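Local coordinates for catabolite control protein A (Lactococcus lactis, PDB 2O20) that binds DNA as a LacI-family transcription factor and probably governs carbon catabolite repression and activation, at residues 183-188 against 196-201; 201-206 against 211-216. The protein carries 1 engineered substitution. All coordinates share one frame; numbering follows the deposited sequence.

How the contacts relate
Successive elements of a beta-alpha-beta unit are packed here in two steps, contact 1 setting helix 193-208 against strand 183-186 and contact 2 folding the following loop back on the same helix. The contact centres lie about 9 Å apart and G201 belongs to both. Y202 ties them together: its ring meets that of Y185 edge-to-face, and its OH is probably hydrogen-bonded to the backbone O of I183 at 2.5 Å. A second link is M199, whose SD lies 4.0 Å from CE1 of F213. The bound sulfate belongs to contact 1, beyond the carboxy end of the strand, whereas contact 2 covers a more peripheral part of the helix.

Contact 1: residues 183-188 against 196-201; sequences IAYIMG and TERMVG. With SO4 (sulfate ion), chain L.
Two first torsions bring Y185 and R198 together: the tyrosine ring is swung away from its own backbone N (chi1 -151°), while the arginine has CG opposite its carbonyl carbon (chi1 -71°) and then runs extended from CG to NE. The two side chains cross at about a right angle, with the phenol end against the aliphatic part of the arginine. Y185 OH lies 3.4 Å from R198 CD, and the ring carbon CZ is 4.0 Å from R198 CB. The hydroxyl also sits near the plane of the guanidinium, at its edge, although the contact is one of packing and not a hydrogen bond; ring and guanidinium planes are 51° apart. M187 adds a second, looser touch, its CE methyl 4.4 Å from R198 CB and close to the backbone N of M199.

The charged end is used differently. R198 NH1 is hydrogen-bonded to N195 OD1 and reaches the sulfate through a weak bond, 3.3 Å to O3; N195 ND2 holds the same ion. G188 lies close by, its CA 3.5 Å from sulfate O2, where a side chain would collide with the oxygen. The anion is probably from the crystallisation liquor. With an alanine here instead of R198, a gap is likely to open beside the Y185 hydroxyl, and N195 OD1 and the sulfate would probably lose a positively charged mate.

In the fold this is the packing of a parallel strand against the helix of its own beta-alpha-beta crossover. Strand 183-186 is flanked by strands 218-219 and 242-245, helix 164-177 supplies A168 against Y185 and Y164 against R198, and helix 225-237 packs on A184 and I186.

Contact 2: residues 201-206 against 211-216; sequences GYQEAL and IEFDEN
The backbone of I211 returns to the helix it has just left, its N donating to L206 O at 2.9 Å in a nearly straight bond (167° at the hydrogen). This lays the two side chains against each other. L206 CB comes within 3.6 Å of I211 O, and farther out the L206 CD2 methyl meets I211 CG2 at 4.0 Å, an apolar seam crossing at a slant. The other branch of the leucine, CD1, lies near the F213 backbone and also rests over one face of the Y202 ring, near its rim.

F213 carries the outer half of the contact. Its CG is turned away from the backbone N (chi1 169°), which leads the ring back to the helix although its CB does not point there. Q203 meets this ring from above: NE2 stands 3.5 Å over the ring centre of F213, with amide and ring planes almost perpendicular at 87°, a geometry that would let an N-H point into the pi cloud. On the opposite face lies the backbone N of E215, off toward the rim. Y202 instead comes in at the side, its CE2 4.0 Å from F213 CE1, edge against edge.

A water bridges the Y202 hydroxyl and the backbone of D214, donating to Y202 OH at 2.8 Å and accepting from D214 N at 2.9 Å; the hydroxyl is also hydrogen-bonded to the backbone O of I183, its stronger partner. The same aspartate shapes the loop through an Asx turn, OD1 receiving N216 N at 2.9 Å from above the carboxylate plane.

The contact joins the end of helix 193-208 to the loop that leads into strand 218-219, where V218 touches both Y202 and F213. T172 of helix 164-177 packs against Y202 and A205, and Y169 of that helix against A205 and E204.

Contact 1: residues 183-188 against 196-201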
ATOM      1  N   ILE D 183      -7.741 -22.391  18.725  1.00 19.34           N
ATOM      2  CA  ILE D 183      -7.000 -21.641  17.700  1.00 19.30           C
ATOM      3  C   ILE D 183      -7.928 -21.466  16.489  1.00 19.43           C
ATOM      4  O   ILE D 183      -8.356 -22.437  15.867  1.00 20.78           O
ATOM      5  CB  ILE D 183      -5.698 -22.382  17.266  1.00 18.44           C
ATOM      6  CG1 ILE D 183      -4.795 -22.678  18.483  1.00 18.86           C
ATOM      7  CG2 ILE D 183      -4.980 -21.605  16.215  1.00 16.66           C
ATOM      8  CD1 ILE D 183      -3.787 -23.810  18.281  1.00 19.78           C
ATOM      9  N   ALA D 184      -8.218 -20.223  16.156  1.00 19.37           N
ATOM     10  CA  ALA D 184      -8.979 -19.898  14.954  1.00 19.10           C
ATOM     11  C   ALA D 184      -8.076 -19.857  13.711  1.00 18.52           C
ATOM     12  O   ALA D 184      -6.906 -19.519  13.796  1.00 17.77           O
ATOM     13  CB  ALA D 184      -9.648 -18.619  15.113  1.00 19.07           C
ATOM     14  N   TYR D 185      -8.653 -20.225  12.576  1.00 19.18           N
ATOM     15  CA  TYR D 185      -8.068 -19.965  11.262  1.00 20.70           C
ATOM     16  C   TYR D 185      -9.014 -19.045  10.466  1.00 20.73           C
ATOM     17  O   TYR D 185     -10.202 -19.347  10.242  1.00 20.90           O
ATOM     18  CB  TYR D 185      -7.800 -21.259  10.459  1.00 22.11           C
ATOM     19  CG  TYR D 185      -6.629 -21.053   9.519  1.00 24.09           C
ATOM     20  CD1 TYR D 185      -5.388 -21.613   9.798  1.00 24.71           C
ATOM     21  CD2 TYR D 185      -6.734 -20.215   8.406  1.00 23.62           C
ATOM     22  CE1 TYR D 185      -4.308 -21.373   8.984  1.00 25.02           C
ATOM     23  CE2 TYR D 185      -5.640 -19.977   7.570  1.00 26.26           C
ATOM     24  CZ  TYR D 185      -4.432 -20.555   7.886  1.00 26.40           C
ATOM     25  OH  TYR D 185      -3.325 -20.353   7.098  1.00 30.19           O
ATOM     26  N   ILE D 186      -8.485 -17.901  10.048  1.00 20.61           N
ATOM     27  CA  ILE D 186      -9.264 -16.922   9.279  1.00 20.64           C
ATOM     28  C   ILE D 186      -8.717 -16.927   7.818  1.00 21.10           C
ATOM     29  O   ILE D 186      -7.522 -16.706   7.590  1.00 20.90           O
ATOM     30  CB  ILE D 186      -9.209 -15.496   9.913  1.00 20.61           C
ATOM     31  CG1 ILE D 186      -9.821 -15.498  11.323  1.00 22.54           C
ATOM     32  CG2 ILE D 186      -9.970 -14.513   9.057  1.00 20.63           C
ATOM     33  CD1 ILE D 186      -9.386 -14.372  12.191  1.00 23.39           C
ATOM     34  N   MET D 187      -9.591 -17.191   6.854  1.00 21.55           N
ATOM     35  CA  MET D 187      -9.189 -17.337   5.453  1.00 23.62           C
ATOM     36  C   MET D 187     -10.181 -16.691   4.502  1.00 23.50           C
ATOM     37  O   MET D 187     -11.221 -16.174   4.936  1.00 22.88           O
ATOM     38  CB  MET D 187      -9.069 -18.833   5.093  1.00 23.58           C
ATOM     39  CG  MET D 187     -10.374 -19.644   5.298  1.00 25.12           C
ATOM     40  SD  MET D 187     -10.206 -21.320   4.615  1.00 28.70           S
ATOM     41  CE  MET D 187      -8.740 -21.860   5.441  1.00 28.74           C
ATOM     42  N   GLY D 188      -9.853 -16.771   3.202  1.00 24.53           N
ATOM     43  CA  GLY D 188     -10.780 -16.495   2.104  1.00 25.33           C
ATOM     44  C   GLY D 188     -11.763 -17.631   1.847  1.00 26.30           C
ATOM     45  O   GLY D 188     -12.310 -18.204   2.779  1.00 27.41           O
ATOM     46  N   THR D 196      -7.775 -24.871   0.873  1.00 25.90           N
ATOM     47  CA  THR D 196      -7.842 -26.300   1.226  1.00 26.24           C
ATOM     48  C   THR D 196      -6.470 -26.804   1.685  1.00 25.32           C
ATOM     49  O   THR D 196      -6.397 -27.614   2.582  1.00 25.03           O
ATOM     50  CB  THR D 196      -8.387 -27.135   0.063  1.00 25.99           C
ATOM     51  OG1 THR D 196      -7.615 -26.863  -1.098  1.00 31.98           O
ATOM     52  CG2 THR D 196      -9.802 -26.770  -0.242  1.00 26.00           C
ATOM     53  N   GLU D 197      -5.380 -26.261   1.130  1.00 25.70           N
ATOM     54  CA  GLU D 197      -4.014 -26.600   1.582  1.00 25.47           C
ATOM     55  C   GLU D 197      -3.717 -26.028   2.982  1.00 24.05           C
ATOM     56  O   GLU D 197      -3.139 -26.716   3.817  1.00 22.69           O
ATOM     57  CB  GLU D 197      -2.960 -26.124   0.568  0.50 25.99           C
ATOM     58  CG  GLU D 197      -3.120 -26.707  -0.850  0.50 27.57           C
ATOM     59  CD  GLU D 197      -2.447 -28.054  -1.063  0.50 28.81           C
ATOM     60  OE1 GLU D 197      -1.831 -28.601  -0.120  0.50 31.24           O
ATOM     61  OE2 GLU D 197      -2.537 -28.570  -2.201  0.50 31.80           O
ATOM     62  N   ARG D 198      -4.119 -24.770   3.232  1.00 23.26           N
ATOM     63  CA  ARG D 198      -4.018 -24.177   4.563  1.00 22.80           C
ATOM     64  C   ARG D 198      -4.804 -25.009   5.582  1.00 23.08           C
ATOM     65  O   ARG D 198      -4.312 -25.296   6.678  1.00 23.14           O
ATOM     66  CB  ARG D 198      -4.537 -22.723   4.556  1.00 22.08           C
ATOM     67  CG  ARG D 198      -3.610 -21.770   3.819  1.00 21.41           C
ATOM     68  CD  ARG D 198      -4.242 -20.389   3.781  1.00 23.72           C
ATOM     69  NE  ARG D 198      -3.337 -19.378   3.253  1.00 24.37           N
ATOM     70  CZ  ARG D 198      -3.445 -18.789   2.065  1.00 26.06           C
ATOM     71  NH1 ARG D 198      -4.387 -19.123   1.203  1.00 28.25           N
ATOM     72  NH2 ARG D 198      -2.581 -17.855   1.720  1.00 27.32           N
ATOM     73  N   MET D 199      -6.019 -25.398   5.217  1.00 23.80           N
ATOM     74  CA  MET D 199      -6.846 -26.273   6.080  1.00 24.62           C
ATOM     75  C   MET D 199      -6.179 -27.603   6.444  1.00 24.00           C
ATOM     76  O   MET D 199      -6.230 -28.018   7.604  1.00 23.80           O
ATOM     77  CB  MET D 199      -8.199 -26.569   5.439  1.00 24.62           C
ATOM     78  CG  MET D 199      -9.108 -27.350   6.340  1.00 26.69           C
ATOM     79  SD  MET D 199      -9.772 -26.361   7.698  1.00 30.43           S
ATOM     80  CE  MET D 199     -11.404 -26.023   7.022  1.00 31.79           C
ATOM     81  N   VAL D 200      -5.532 -28.255   5.473  1.00 24.28           N
ATOM     82  CA  VAL D 200      -4.881 -29.524   5.743  1.00 24.21           C
ATOM     83  C   VAL D 200      -3.754 -29.292   6.741  1.00 22.67           C
ATOM     84  O   VAL D 200      -3.630 -30.031   7.693  1.00 22.48           O
ATOM     85  CB  VAL D 200      -4.389 -30.209   4.456  1.00 24.95           C
ATOM     86  CG1 VAL D 200      -3.588 -31.499   4.761  1.00 26.29           C
ATOM     87  CG2 VAL D 200      -5.577 -30.530   3.537  1.00 27.23           C
ATOM     88  N   GLY D 201      -2.963 -28.245   6.545  1.00 21.26           N
ATOM     89  CA  GLY D 201      -1.822 -27.987   7.425  1.00 20.95           C
ATOM     90  C   GLY D 201      -2.257 -27.657   8.854  1.00 20.46           C
ATOM     91  O   GLY D 201      -1.695 -28.166   9.827  1.00 18.93           O
TER
HETATM   92  S   SO4 L2003      -7.086 -16.372  -1.139  1.00 57.08           S
HETATM   93  O1  SO4 L2003      -7.614 -17.282  -2.163  1.00 57.76           O
HETATM   94  O2  SO4 L2003      -7.996 -16.373   0.009  1.00 56.92           O
HETATM   95  O3  SO4 L2003      -5.754 -16.822  -0.731  1.00 55.82           O
HETATM   96  O4  SO4 L2003      -7.011 -15.022  -1.702  1.00 56.81           O

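Contact 2: residues 201-206 against 211-216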
ATOM      1  N   GLY D 201      -2.963 -28.245   6.545  1.00 21.26           N
ATOM      2  CA  GLY D 201      -1.822 -27.987   7.425  1.00 20.95           C
ATOM      3  C   GLY D 201      -2.257 -27.657   8.854  1.00 20.46           C
ATOM      4  O   GLY D 201      -1.695 -28.166   9.827  1.00 18.93           O
ATOM      5  N   TYR D 202      -3.283 -26.816   8.968  1.00 20.08           N
ATOM      6  CA  TYR D 202      -3.914 -26.477  10.257  1.00 19.56           C
ATOM      7  C   TYR D 202      -4.413 -27.713  11.034  1.00 20.05           C
ATOM      8  O   TYR D 202      -4.130 -27.874  12.226  1.00 18.52           O
ATOM      9  CB  TYR D 202      -5.063 -25.487   9.968  1.00 19.85           C
ATOM     10  CG  TYR D 202      -6.041 -25.141  11.086  1.00 18.83           C
ATOM     11  CD1 TYR D 202      -5.654 -24.378  12.194  1.00 19.54           C
ATOM     12  CD2 TYR D 202      -7.371 -25.525  10.990  1.00 21.47           C
ATOM     13  CE1 TYR D 202      -6.577 -24.026  13.198  1.00 19.71           C
ATOM     14  CE2 TYR D 202      -8.312 -25.151  11.964  1.00 20.76           C
ATOM     15  CZ  TYR D 202      -7.901 -24.425  13.068  1.00 20.42           C
ATOM     16  OH  TYR D 202      -8.835 -24.112  14.015  1.00 20.98           O
ATOM     17  N   GLN D 203      -5.161 -28.555  10.343  1.00 19.98           N
ATOM     18  CA  GLN D 203      -5.696 -29.784  10.912  1.00 21.82           C
ATOM     19  C   GLN D 203      -4.640 -30.802  11.331  1.00 21.70           C
ATOM     20  O   GLN D 203      -4.795 -31.464  12.368  1.00 21.62           O
ATOM     21  CB  GLN D 203      -6.669 -30.433   9.928  1.00 21.86           C
ATOM     22  CG  GLN D 203      -8.014 -29.698   9.820  1.00 25.52           C
ATOM     23  CD  GLN D 203      -8.785 -30.133   8.586  1.00 28.47           C
ATOM     24  OE1 GLN D 203      -8.218 -30.750   7.667  1.00 29.45           O
ATOM     25  NE2 GLN D 203     -10.063 -29.823   8.549  1.00 28.26           N
ATOM     26  N   GLU D 204      -3.596 -30.926  10.517  1.00 22.93           N
ATOM     27  CA  GLU D 204      -2.421 -31.741  10.820  1.00 24.11           C
ATOM     28  C   GLU D 204      -1.768 -31.322  12.147  1.00 22.98           C
ATOM     29  O   GLU D 204      -1.459 -32.162  12.984  1.00 22.73           O
ATOM     30  CB  GLU D 204      -1.440 -31.571   9.669  1.00 25.24           C
ATOM     31  CG  GLU D 204      -0.177 -32.410   9.697  1.00 27.13           C
ATOM     32  CD  GLU D 204       0.632 -32.240   8.419  1.00 28.86           C
ATOM     33  OE1 GLU D 204       0.178 -32.750   7.357  1.00 34.73           O
ATOM     34  OE2 GLU D 204       1.711 -31.595   8.463  1.00 36.62           O
ATOM     35  N   ALA D 205      -1.578 -30.015  12.345  1.00 21.74           N
ATOM     36  CA  ALA D 205      -1.024 -29.508  13.606  1.00 20.90           C
ATOM     37  C   ALA D 205      -1.923 -29.840  14.814  1.00 20.68           C
ATOM     38  O   ALA D 205      -1.427 -30.314  15.841  1.00 21.63           O
ATOM     39  CB  ALA D 205      -0.749 -28.006  13.511  1.00 22.06           C
ATOM     40  N   LEU D 206      -3.231 -29.617  14.693  1.00 20.61           N
ATOM     41  CA  LEU D 206      -4.177 -29.902  15.795  1.00 21.02           C
ATOM     42  C   LEU D 206      -4.155 -31.395  16.185  1.00 22.24           C
ATOM     43  O   LEU D 206      -4.069 -31.734  17.357  1.00 21.11           O
ATOM     44  CB  LEU D 206      -5.611 -29.503  15.425  1.00 21.05           C
ATOM     45  CG  LEU D 206      -5.863 -28.003  15.147  1.00 21.69           C
ATOM     46  CD1 LEU D 206      -7.340 -27.734  14.928  1.00 24.02           C
ATOM     47  CD2 LEU D 206      -5.345 -27.115  16.278  1.00 21.37           C
ATOM     48  N   ILE D 211      -5.742 -32.129  19.704  1.00 25.42           N
ATOM     49  CA  ILE D 211      -6.800 -31.119  19.753  1.00 25.42           C
ATOM     50  C   ILE D 211      -7.858 -31.453  18.713  1.00 25.33           C
ATOM     51  O   ILE D 211      -7.535 -31.628  17.563  1.00 27.05           O
ATOM     52  CB  ILE D 211      -6.255 -29.709  19.460  1.00 25.07           C
ATOM     53  CG1 ILE D 211      -5.233 -29.313  20.525  1.00 24.82           C
ATOM     54  CG2 ILE D 211      -7.434 -28.695  19.361  1.00 24.40           C
ATOM     55  CD1 ILE D 211      -4.301 -28.266  20.096  1.00 26.71           C
ATOM     56  N   GLU D 212      -9.116 -31.529  19.113  1.00 25.91           N
ATOM     57  CA  GLU D 212     -10.211 -31.774  18.164  1.00 26.79           C
ATOM     58  C   GLU D 212     -10.442 -30.582  17.253  1.00 27.12           C
ATOM     59  O   GLU D 212     -10.419 -29.433  17.710  1.00 27.04           O
ATOM     60  CB  GLU D 212     -11.514 -32.138  18.893  0.50 26.97           C
ATOM     61  CG  GLU D 212     -11.374 -33.320  19.845  0.50 29.12           C
ATOM     62  CD  GLU D 212     -12.702 -33.959  20.217  0.50 30.32           C
ATOM     63  OE1 GLU D 212     -12.765 -35.209  20.235  0.50 32.65           O
ATOM     64  OE2 GLU D 212     -13.676 -33.223  20.496  0.50 31.51           O
ATOM     65  N   PHE D 213     -10.654 -30.878  15.971  1.00 26.77           N
ATOM     66  CA  PHE D 213     -11.005 -29.895  14.974  1.00 26.40           C
ATOM     67  C   PHE D 213     -12.441 -29.454  15.171  1.00 26.41           C
ATOM     68  O   PHE D 213     -13.321 -30.252  15.423  1.00 25.41           O
ATOM     69  CB  PHE D 213     -10.821 -30.471  13.556  1.00 26.56           C
ATOM     70  CG  PHE D 213     -11.412 -29.624  12.466  1.00 25.77           C
ATOM     71  CD1 PHE D 213     -10.861 -28.388  12.143  1.00 26.17           C
ATOM     72  CD2 PHE D 213     -12.509 -30.063  11.753  1.00 27.23           C
ATOM     73  CE1 PHE D 213     -11.406 -27.608  11.152  1.00 26.22           C
ATOM     74  CE2 PHE D 213     -13.062 -29.288  10.764  1.00 26.71           C
ATOM     75  CZ  PHE D 213     -12.500 -28.053  10.448  1.00 26.62           C
ATOM     76  N   ASP D 214     -12.672 -28.161  15.027  1.00 26.00           N
ATOM     77  CA  ASP D 214     -13.990 -27.585  15.210  1.00 25.68           C
ATOM     78  C   ASP D 214     -14.190 -26.610  14.060  1.00 26.14           C
ATOM     79  O   ASP D 214     -13.485 -25.594  13.994  1.00 25.65           O
ATOM     80  CB  ASP D 214     -14.033 -26.851  16.550  1.00 25.36           C
ATOM     81  CG  ASP D 214     -15.380 -26.214  16.832  1.00 25.73           C
ATOM     82  OD1 ASP D 214     -16.331 -26.303  15.997  1.00 23.42           O
ATOM     83  OD2 ASP D 214     -15.491 -25.619  17.920  1.00 29.44           O
ATOM     84  N   GLU D 215     -15.107 -26.928  13.146  1.00 25.69           N
ATOM     85  CA  GLU D 215     -15.347 -26.068  11.996  1.00 27.08           C
ATOM     86  C   GLU D 215     -15.791 -24.659  12.434  1.00 26.65           C
ATOM     87  O   GLU D 215     -15.657 -23.694  11.674  1.00 27.90           O
ATOM     88  CB  GLU D 215     -16.357 -26.694  11.024  0.50 26.94           C
ATOM     89  CG  GLU D 215     -17.755 -26.859  11.580  0.50 26.96           C
ATOM     90  CD  GLU D 215     -18.782 -27.186  10.503  0.50 27.74           C
ATOM     91  OE1 GLU D 215     -19.804 -27.825  10.839  0.50 27.41           O
ATOM     92  OE2 GLU D 215     -18.570 -26.802   9.326  0.50 29.21           O
ATOM     93  N   ASN D 216     -16.293 -24.526  13.661  1.00 26.08           N
ATOM     94  CA  ASN D 216     -16.747 -23.215  14.143  1.00 25.78           C
ATOM     95  C   ASN D 216     -15.633 -22.234  14.526  1.00 24.64           C
ATOM     96  O   ASN D 216     -15.909 -21.052  14.801  1.00 23.67           O
ATOM     97  CB  ASN D 216     -17.757 -23.389  15.264  1.00 26.81           C
ATOM     98  CG  ASN D 216     -19.063 -23.996  14.768  1.00 29.86           C
ATOM     99  OD1 ASN D 216     -19.780 -24.660  15.518  1.00 35.80           O
ATOM    100  ND2 ASN D 216     -19.367 -23.786  13.488  1.00 33.61           N
TER
HETATM  101  O   HOH W   1     -10.882 -25.828  14.827  1.00 20.19           O